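Local coordinates for protein malonate decarboxylase subunit alpha (PDB 6MPR) that probably acts as the acyl-carrier-protein transferase of malonate decarboxylase, exchanging acetyl for malonyl on the carrier protein during malonate breakdown, at residues N68-D73 with I172-S177; L160-M165 with Q227-E232. All coordinates share one frame; numbering follows the deposited sequence.

Contact 1. Residues N68-D73 with I172-S177; sequences NQKQAD and IYTGPS
Lys70 reaches from its loop to the turn that ends at Ser177, and its buried chain illustrates how a single long polar side chain can join two segments whose other residues do not meet. Its CB looks toward the turn. With CG anti to the backbone N, the chain starts out straight, its CG lying over a face of the Phe229 ring. CD then lies 4.2 Å from Ser177 CB, an apolar touch alongside the serine. A bend at chi3 (75°) swings the end over, bringing CE within 3.2 Å of Ser177 O and NZ to 2.7 Å from that same oxygen. This is a short hydrogen bond, with a C=O...N angle of 148° and the donor tilted 26° from the carbonyl plane. Thr174 CG2 flanks the ammonium at 4.0 Å from NZ. Water 1 accepts from Lys70 NZ at 3.2 Å and donates to Thr174 O at 2.8 Å, bridging the two segments a second time. Ser181 OG also binds NZ, so the buried ammonium is met by several oxygens that would be expected to stabilise its charge, while Thr174 OG1 pairs instead with Thr178 OG1. The turn of residues 174-177 follows strand 172-173 of a small mixed sheet and leads to helix 181-189. Residues 68-73 are a loop characteristic of parallel alpha/beta sheets, running from the C-terminal end of strand 61-64 to helix 73-79.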
ATOM      1  N   ASN A  68      -9.380 -10.122   9.987  1.00  9.38           N
ATOM      2  CA  ASN A  68     -10.034  -9.339  11.026  0.52 12.80           C
ATOM      3  C   ASN A  68     -11.421  -9.889  11.344  1.00 16.20           C
ATOM      4  O   ASN A  68     -11.826  -9.908  12.516  1.00 14.40           O
ATOM      5  CB  ASN A  68     -10.133  -7.868  10.646  0.52 15.41           C
ATOM      6  CG  ASN A  68     -10.737  -7.029  11.774  0.52 18.52           C
ATOM      7  OD1 ASN A  68     -10.042  -6.650  12.724  0.52 24.40           O
ATOM      8  ND2 ASN A  68     -12.036  -6.771  11.692  0.52 15.01           N
ATOM      9  N   GLN A  69     -12.154 -10.364  10.334  1.00 10.92           N
ATOM     10  CA  GLN A  69     -13.499 -10.896  10.534  1.00 10.42           C
ATOM     11  C   GLN A  69     -13.548 -12.399  10.269  1.00  9.76           C
ATOM     12  O   GLN A  69     -13.732 -13.183  11.203  1.00 12.52           O
ATOM     13  CB  GLN A  69     -14.487 -10.136   9.642  1.00 11.72           C
ATOM     14  CG  GLN A  69     -14.494  -8.628   9.882  1.00 12.08           C
ATOM     15  CD  GLN A  69     -14.992  -7.859   8.670  1.00 13.18           C
ATOM     16  OE1 GLN A  69     -14.193  -7.360   7.873  1.00 13.43           O
ATOM     17  NE2 GLN A  69     -16.301  -7.754   8.527  1.00 13.55           N
ATOM     18  N   LYS A  70     -13.380 -12.828   9.018  1.00 14.33           N
ATOM     19  CA  LYS A  70     -13.454 -14.250   8.673  1.00 10.43           C
ATOM     20  C   LYS A  70     -12.345 -15.043   9.353  1.00 13.12           C
ATOM     21  O   LYS A  70     -11.176 -14.658   9.286  1.00 10.18           O
ATOM     22  CB  LYS A  70     -13.347 -14.408   7.151  1.00 11.32           C
ATOM     23  CG  LYS A  70     -13.100 -15.827   6.673  1.00 13.53           C
ATOM     24  CD  LYS A  70     -13.124 -15.874   5.147  1.00 12.42           C
ATOM     25  CE  LYS A  70     -11.859 -15.296   4.543  1.00 11.55           C
ATOM     26  NZ  LYS A  70     -11.902 -15.256   3.037  1.00 12.07           N
ATOM     27  N   GLN A  71     -12.709 -16.163   9.990  1.00 11.59           N
ATOM     28  CA  GLN A  71     -11.757 -17.056  10.647  1.00  8.07           C
ATOM     29  C   GLN A  71     -11.832 -18.435  10.012  1.00 10.60           C
ATOM     30  O   GLN A  71     -12.917 -19.027   9.917  1.00 11.39           O
ATOM     31  CB  GLN A  71     -12.012 -17.214  12.160  1.00 11.99           C
ATOM     32  CG  GLN A  71     -12.183 -15.905  12.942  1.00  9.39           C
ATOM     33  CD  GLN A  71     -10.937 -15.049  12.874  1.00 18.88           C
ATOM     34  OE1 GLN A  71      -9.811 -15.554  13.027  1.00 11.52           O
ATOM     35  NE2 GLN A  71     -11.120 -13.755  12.624  1.00 12.22           N
ATOM     36  N   ALA A  72     -10.677 -18.956   9.609  1.00  8.07           N
ATOM     37  CA  ALA A  72     -10.591 -20.348   9.176  1.00 10.15           C
ATOM     38  C   ALA A  72     -10.563 -21.228  10.429  1.00 12.16           C
ATOM     39  O   ALA A  72      -9.559 -21.851  10.787  1.00  9.96           O
ATOM     40  CB  ALA A  72      -9.360 -20.553   8.309  1.00 11.21           C
ATOM     41  N   ASP A  73     -11.692 -21.252  11.129  1.00  9.16           N
ATOM     42  CA  ASP A  73     -11.665 -21.814  12.481  1.00 10.77           C
ATOM     43  C   ASP A  73     -11.621 -23.337  12.492  1.00 14.35           C
ATOM     44  O   ASP A  73     -11.137 -23.926  13.466  1.00 14.84           O
ATOM     45  CB  ASP A  73     -12.855 -21.310  13.301  1.00 15.92           C
ATOM     46  CG  ASP A  73     -14.187 -21.832  12.806  1.00 15.87           C
ATOM     47  OD1 ASP A  73     -14.610 -21.476  11.673  1.00 14.66           O
ATOM     48  OD2 ASP A  73     -14.815 -22.616  13.550  1.00 14.11           O
ATOM     49  N   ILE A 172     -11.713 -21.058  -5.679  1.00 11.01           N
ATOM     50  CA  ILE A 172     -12.373 -20.659  -4.444  1.00 15.29           C
ATOM     51  C   ILE A 172     -13.270 -19.462  -4.709  1.00 14.21           C
ATOM     52  O   ILE A 172     -12.860 -18.489  -5.349  1.00 11.63           O
ATOM     53  CB  ILE A 172     -11.374 -20.308  -3.315  1.00 11.49           C
ATOM     54  CG1 ILE A 172     -10.232 -21.328  -3.229  1.00 12.63           C
ATOM     55  CG2 ILE A 172     -12.119 -20.249  -1.985  1.00  9.41           C
ATOM     56  CD1 ILE A 172     -10.667 -22.709  -2.753  1.00 12.04           C
ATOM     57  N   TYR A 173     -14.478 -19.518  -4.170  1.00 10.16           N
ATOM     58  CA  TYR A 173     -15.342 -18.350  -4.044  1.00  9.27           C
ATOM     59  C   TYR A 173     -15.252 -17.845  -2.608  1.00 11.35           C
ATOM     60  O   TYR A 173     -15.587 -18.582  -1.673  1.00 13.48           O
ATOM     61  CB  TYR A 173     -16.781 -18.701  -4.413  1.00  9.79           C
ATOM     62  CG  TYR A 173     -17.772 -17.596  -4.127  1.00  9.75           C
ATOM     63  CD1 TYR A 173     -17.648 -16.363  -4.744  1.00 11.91           C
ATOM     64  CD2 TYR A 173     -18.812 -17.778  -3.218  1.00 11.92           C
ATOM     65  CE1 TYR A 173     -18.542 -15.337  -4.472  1.00 14.40           C
ATOM     66  CE2 TYR A 173     -19.713 -16.767  -2.937  1.00 15.03           C
ATOM     67  CZ  TYR A 173     -19.572 -15.546  -3.574  1.00 15.18           C
ATOM     68  OH  TYR A 173     -20.453 -14.524  -3.302  1.00 15.54           O
ATOM     69  N   THR A 174     -14.751 -16.612  -2.427  1.00  8.49           N
ATOM     70  CA  THR A 174     -14.691 -15.985  -1.109  1.00  8.52           C
ATOM     71  C   THR A 174     -15.708 -14.857  -0.915  1.00 13.52           C
ATOM     72  O   THR A 174     -16.018 -14.513   0.234  1.00 13.12           O
ATOM     73  CB  THR A 174     -13.275 -15.439  -0.839  1.00  9.91           C
ATOM     74  OG1 THR A 174     -12.854 -14.589  -1.916  1.00 13.08           O
ATOM     75  CG2 THR A 174     -12.275 -16.569  -0.720  1.00 12.36           C
ATOM     76  N   GLY A 175     -16.204 -14.256  -1.999  1.00 11.71           N
ATOM     77  CA  GLY A 175     -17.376 -13.402  -1.953  1.00 14.34           C
ATOM     78  C   GLY A 175     -17.228 -12.160  -1.091  1.00 11.72           C
ATOM     79  O   GLY A 175     -16.171 -11.510  -1.063  1.00 14.60           O
ATOM     80  N   PRO A 176     -18.295 -11.805  -0.369  1.00  9.37           N
ATOM     81  CA  PRO A 176     -18.224 -10.620   0.507  1.00  9.06           C
ATOM     82  C   PRO A 176     -17.113 -10.699   1.536  1.00  9.13           C
ATOM     83  O   PRO A 176     -16.621  -9.657   1.978  1.00  8.82           O
ATOM     84  CB  PRO A 176     -19.603 -10.588   1.184  1.00 10.54           C
ATOM     85  CG  PRO A 176     -20.505 -11.334   0.220  1.00 16.60           C
ATOM     86  CD  PRO A 176     -19.642 -12.405  -0.406  1.00 11.43           C
ATOM     87  N   SER A 177     -16.673 -11.900   1.914  1.00 11.41           N
ATOM     88  CA  SER A 177     -15.638 -12.039   2.930  1.00  8.90           C
ATOM     89  C   SER A 177     -14.274 -12.362   2.334  1.00  9.62           C
ATOM     90  O   SER A 177     -13.467 -13.058   2.966  1.00 12.42           O
ATOM     91  CB  SER A 177     -16.052 -13.092   3.961  1.00 11.72           C
ATOM     92  OG  SER A 177     -17.168 -12.619   4.666  1.00 15.90           O
TER
HETATM   93  O   HOH W   1     -14.839 -16.152   2.188  1.00 13.21           O

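Contact 2. Residues L160-M165 with Q227-E232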
ATOM      1  N   LEU A 160      -3.186 -21.105   5.562  1.00  9.26           N
ATOM      2  CA  LEU A 160      -4.430 -21.753   5.994  1.00  9.25           C
ATOM      3  C   LEU A 160      -5.531 -20.701   5.923  1.00 11.57           C
ATOM      4  O   LEU A 160      -5.561 -19.763   6.732  1.00 11.45           O
ATOM      5  CB  LEU A 160      -4.292 -22.309   7.412  1.00  8.70           C
ATOM      6  CG  LEU A 160      -3.124 -23.261   7.668  1.00  9.01           C
ATOM      7  CD1 LEU A 160      -3.095 -23.645   9.167  1.00 11.23           C
ATOM      8  CD2 LEU A 160      -3.258 -24.492   6.775  1.00 11.73           C
ATOM      9  N   SER A 161      -6.428 -20.842   4.946  1.00 11.82           N
ATOM     10  CA  SER A 161      -7.397 -19.804   4.619  0.52  9.19           C
ATOM     11  C   SER A 161      -8.794 -20.399   4.549  1.00 10.37           C
ATOM     12  O   SER A 161      -8.984 -21.612   4.634  1.00 10.94           O
ATOM     13  CB  SER A 161      -7.063 -19.117   3.282  0.52  9.25           C
ATOM     14  OG  SER A 161      -5.859 -18.388   3.364  0.52 12.84           O
ATOM     15  N   ALA A 162      -9.792 -19.526   4.398  1.00  8.02           N
ATOM     16  CA  ALA A 162     -11.189 -19.946   4.348  1.00 14.60           C
ATOM     17  C   ALA A 162     -11.946 -19.271   3.211  1.00 14.07           C
ATOM     18  O   ALA A 162     -11.677 -18.117   2.863  1.00 14.65           O
ATOM     19  CB  ALA A 162     -11.909 -19.622   5.664  1.00  9.49           C
ATOM     20  N   GLY A 163     -12.942 -19.992   2.672  1.00 12.05           N
ATOM     21  CA  GLY A 163     -13.833 -19.443   1.671  1.00 11.78           C
ATOM     22  C   GLY A 163     -15.221 -20.052   1.775  1.00 12.91           C
ATOM     23  O   GLY A 163     -15.474 -20.953   2.575  1.00 11.85           O
ATOM     24  N   PHE A 164     -16.136 -19.533   0.952  1.00 12.69           N
ATOM     25  CA  PHE A 164     -17.504 -20.049   0.941  1.00 13.91           C
ATOM     26  C   PHE A 164     -17.589 -21.372   0.198  1.00 17.05           C
ATOM     27  O   PHE A 164     -18.230 -22.319   0.668  1.00 13.85           O
ATOM     28  CB  PHE A 164     -18.452 -19.041   0.288  1.00  9.78           C
ATOM     29  CG  PHE A 164     -18.826 -17.897   1.178  1.00 17.17           C
ATOM     30  CD1 PHE A 164     -19.754 -18.069   2.198  1.00 24.41           C
ATOM     31  CD2 PHE A 164     -18.268 -16.639   0.986  1.00 12.48           C
ATOM     32  CE1 PHE A 164     -20.109 -17.008   3.019  1.00 22.87           C
ATOM     33  CE2 PHE A 164     -18.611 -15.583   1.812  1.00 13.81           C
ATOM     34  CZ  PHE A 164     -19.539 -15.760   2.816  1.00 22.17           C
ATOM     35  N   MET A 165     -16.970 -21.448  -0.978  1.00 11.64           N
ATOM     36  CA  MET A 165     -17.209 -22.580  -1.863  1.00 14.10           C
ATOM     37  C   MET A 165     -15.948 -22.879  -2.659  1.00 15.24           C
ATOM     38  O   MET A 165     -15.185 -21.971  -3.001  1.00 14.65           O
ATOM     39  CB  MET A 165     -18.397 -22.276  -2.794  1.00 17.51           C
ATOM     40  CG  MET A 165     -18.843 -23.418  -3.658  1.00 21.18           C
ATOM     41  SD  MET A 165     -20.256 -22.924  -4.679  1.00 21.32           S
ATOM     42  CE  MET A 165     -21.616 -23.398  -3.604  1.00 19.31           C
ATOM     43  N   GLN A 227     -18.184 -27.052   9.975  1.00 17.03           N
ATOM     44  CA  GLN A 227     -19.268 -26.094  10.099  1.00 18.80           C
ATOM     45  C   GLN A 227     -18.818 -24.805   9.432  1.00 16.76           C
ATOM     46  O   GLN A 227     -17.615 -24.602   9.235  1.00 19.91           O
ATOM     47  CB  GLN A 227     -19.628 -25.860  11.574  1.00 24.35           C
ATOM     48  CG  GLN A 227     -18.467 -25.312  12.392  1.00 23.02           C
ATOM     49  CD  GLN A 227     -18.826 -25.172  13.847  1.00 29.32           C
ATOM     50  OE1 GLN A 227     -18.606 -24.128  14.458  1.00 30.76           O
ATOM     51  NE2 GLN A 227     -19.382 -26.227  14.414  1.00 29.31           N
ATOM     52  N   PRO A 228     -19.751 -23.943   9.027  1.00 16.43           N
ATOM     53  CA  PRO A 228     -19.365 -22.751   8.256  1.00 16.31           C
ATOM     54  C   PRO A 228     -18.343 -21.909   9.003  1.00 15.68           C
ATOM     55  O   PRO A 228     -18.354 -21.855  10.236  1.00 17.30           O
ATOM     56  CB  PRO A 228     -20.686 -21.997   8.084  1.00 14.69           C
ATOM     57  CG  PRO A 228     -21.735 -23.065   8.173  1.00 17.64           C
ATOM     58  CD  PRO A 228     -21.213 -24.053   9.180  1.00 20.74           C
ATOM     59  N   PHE A 229     -17.453 -21.259   8.240  1.00 10.52           N
ATOM     60  CA  PHE A 229     -16.386 -20.482   8.864  1.00 13.25           C
ATOM     61  C   PHE A 229     -16.946 -19.438   9.823  1.00 13.27           C
ATOM     62  O   PHE A 229     -18.012 -18.850   9.597  1.00 12.81           O
ATOM     63  CB  PHE A 229     -15.450 -19.831   7.811  1.00 12.84           C
ATOM     64  CG  PHE A 229     -16.080 -18.740   6.950  1.00 14.39           C
ATOM     65  CD1 PHE A 229     -16.308 -17.454   7.445  1.00 12.04           C
ATOM     66  CD2 PHE A 229     -16.347 -18.980   5.609  1.00 11.73           C
ATOM     67  CE1 PHE A 229     -16.847 -16.456   6.637  1.00 11.76           C
ATOM     68  CE2 PHE A 229     -16.890 -18.002   4.792  1.00 12.85           C
ATOM     69  CZ  PHE A 229     -17.143 -16.721   5.306  1.00 13.45           C
ATOM     70  N   TYR A 230     -16.237 -19.269  10.937  1.00 11.39           N
ATOM     71  CA  TYR A 230     -16.650 -18.365  11.998  1.00 15.11           C
ATOM     72  C   TYR A 230     -16.468 -16.914  11.588  1.00  9.78           C
ATOM     73  O   TYR A 230     -15.441 -16.541  11.010  1.00 13.47           O
ATOM     74  CB  TYR A 230     -15.819 -18.640  13.246  1.00 14.90           C
ATOM     75  CG  TYR A 230     -16.152 -17.767  14.429  1.00 16.03           C
ATOM     76  CD1 TYR A 230     -17.204 -18.090  15.264  1.00 18.45           C
ATOM     77  CD2 TYR A 230     -15.418 -16.612  14.706  1.00 17.62           C
ATOM     78  CE1 TYR A 230     -17.526 -17.303  16.352  1.00 22.53           C
ATOM     79  CE2 TYR A 230     -15.736 -15.812  15.805  1.00 19.17           C
ATOM     80  CZ  TYR A 230     -16.791 -16.171  16.622  1.00 28.49           C
ATOM     81  OH  TYR A 230     -17.134 -15.406  17.716  1.00 34.05           O
ATOM     82  N   ILE A 231     -17.457 -16.085  11.916  1.00 14.79           N
ATOM     83  CA  ILE A 231     -17.348 -14.641  11.723  1.00  9.57           C
ATOM     84  C   ILE A 231     -18.396 -13.962  12.597  1.00 15.81           C
ATOM     85  O   ILE A 231     -19.542 -14.410  12.666  1.00 18.44           O
ATOM     86  CB  ILE A 231     -17.500 -14.264  10.231  1.00 12.00           C
ATOM     87  CG1 ILE A 231     -17.430 -12.749  10.059  1.00 11.85           C
ATOM     88  CG2 ILE A 231     -18.782 -14.832   9.624  1.00 19.48           C
ATOM     89  CD1 ILE A 231     -17.298 -12.327   8.599  1.00 15.32           C
ATOM     90  N   GLU A 232     -17.978 -12.859  13.292  1.00 13.49           N
ATOM     91  CA  GLU A 232     -18.781 -12.013  14.181  1.00 18.73           C
ATOM     92  C   GLU A 232     -19.155 -10.702  13.514  1.00 14.51           C
ATOM     93  O   GLU A 232     -18.432 -10.211  12.650  1.00 16.62           O
ATOM     94  CB  GLU A 232     -18.007 -11.648  15.452  1.00 20.13           C
ATOM     95  CG  GLU A 232     -17.471 -12.747  16.270  1.00 28.20           C
ATOM     96  CD  GLU A 232     -16.891 -12.187  17.556  1.00 27.76           C
ATOM     97  OE1 GLU A 232     -17.684 -11.761  18.421  1.00 32.63           O
ATOM     98  OE2 GLU A 232     -15.654 -12.130  17.676  1.00 27.59           O
TER
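A classic beta bulge, in which Phe164 and Met165 both face Tyr173, marks the corner where the chain leaves the large parallel sheet, and here the ring of Phe164 receives that of Phe229. The pair is T-shaped: the edge of Phe229 is directed at a face of Phe164, with centroids 5.0 Å apart and planes at 63°. Phe229 CE2 stands 3.7 Å above the Phe164 plane, over the ring centre, while its neighbour CZ comes to 3.6 Å from Phe164 CZ. Seen from the other ring, the approach is at the edge, with Phe164 CE2 in the plane of Phe229. The Phe164 side chain sets off to one side, but CG anti to the carbonyl carbon (chi1 -78°) lets the ring end draw nearer the loop. In Phe229, CG sits between the backbone N and the carbonyl carbon (chi1 67°), and the ring extends from there along residues 162-164. Its CD2 meets Gly163 O at 3.7 Å, again near the ring plane, so one C-H edge touches both a carbonyl oxygen and an aromatic face. Nearer the backbone, Ala162 CB and Phe229 CB pack together 4.1 Å apart. The contact thus joins the end of strand 158-163 to the loop that follows strand 221-224. Strand 194-199 lies between those two strands, and its Gln198 touches both Ala162 and Phe229; just beyond it, Asn200 accepts a hydrogen bond from Phe229 N. On the other flank runs strand 61-64, and Leu160 packs on helix 73-79.

Contacts 1 and 2 show how strand ends and loops far apart in sequence form one buried cluster: their centres are about 5 Å apart and their segments alternate along the chain. Residues 172-177 meet the bulge through Tyr173 N and Met165 O, a probable hydrogen bond of 2.8 Å. Thr174 O also packs 3.2 Å from Phe164 CD2. Elsewhere in the cluster, Asp73 OD1 takes Tyr230 N at 2.8 Å, again a probable hydrogen bond, and Gln71 O lies 3.4 Å from Phe229 CB. Lys70 joins the two contacts directly, because its NZ also donates a hydrogen bond to Ala162 O on the strand of contact 2.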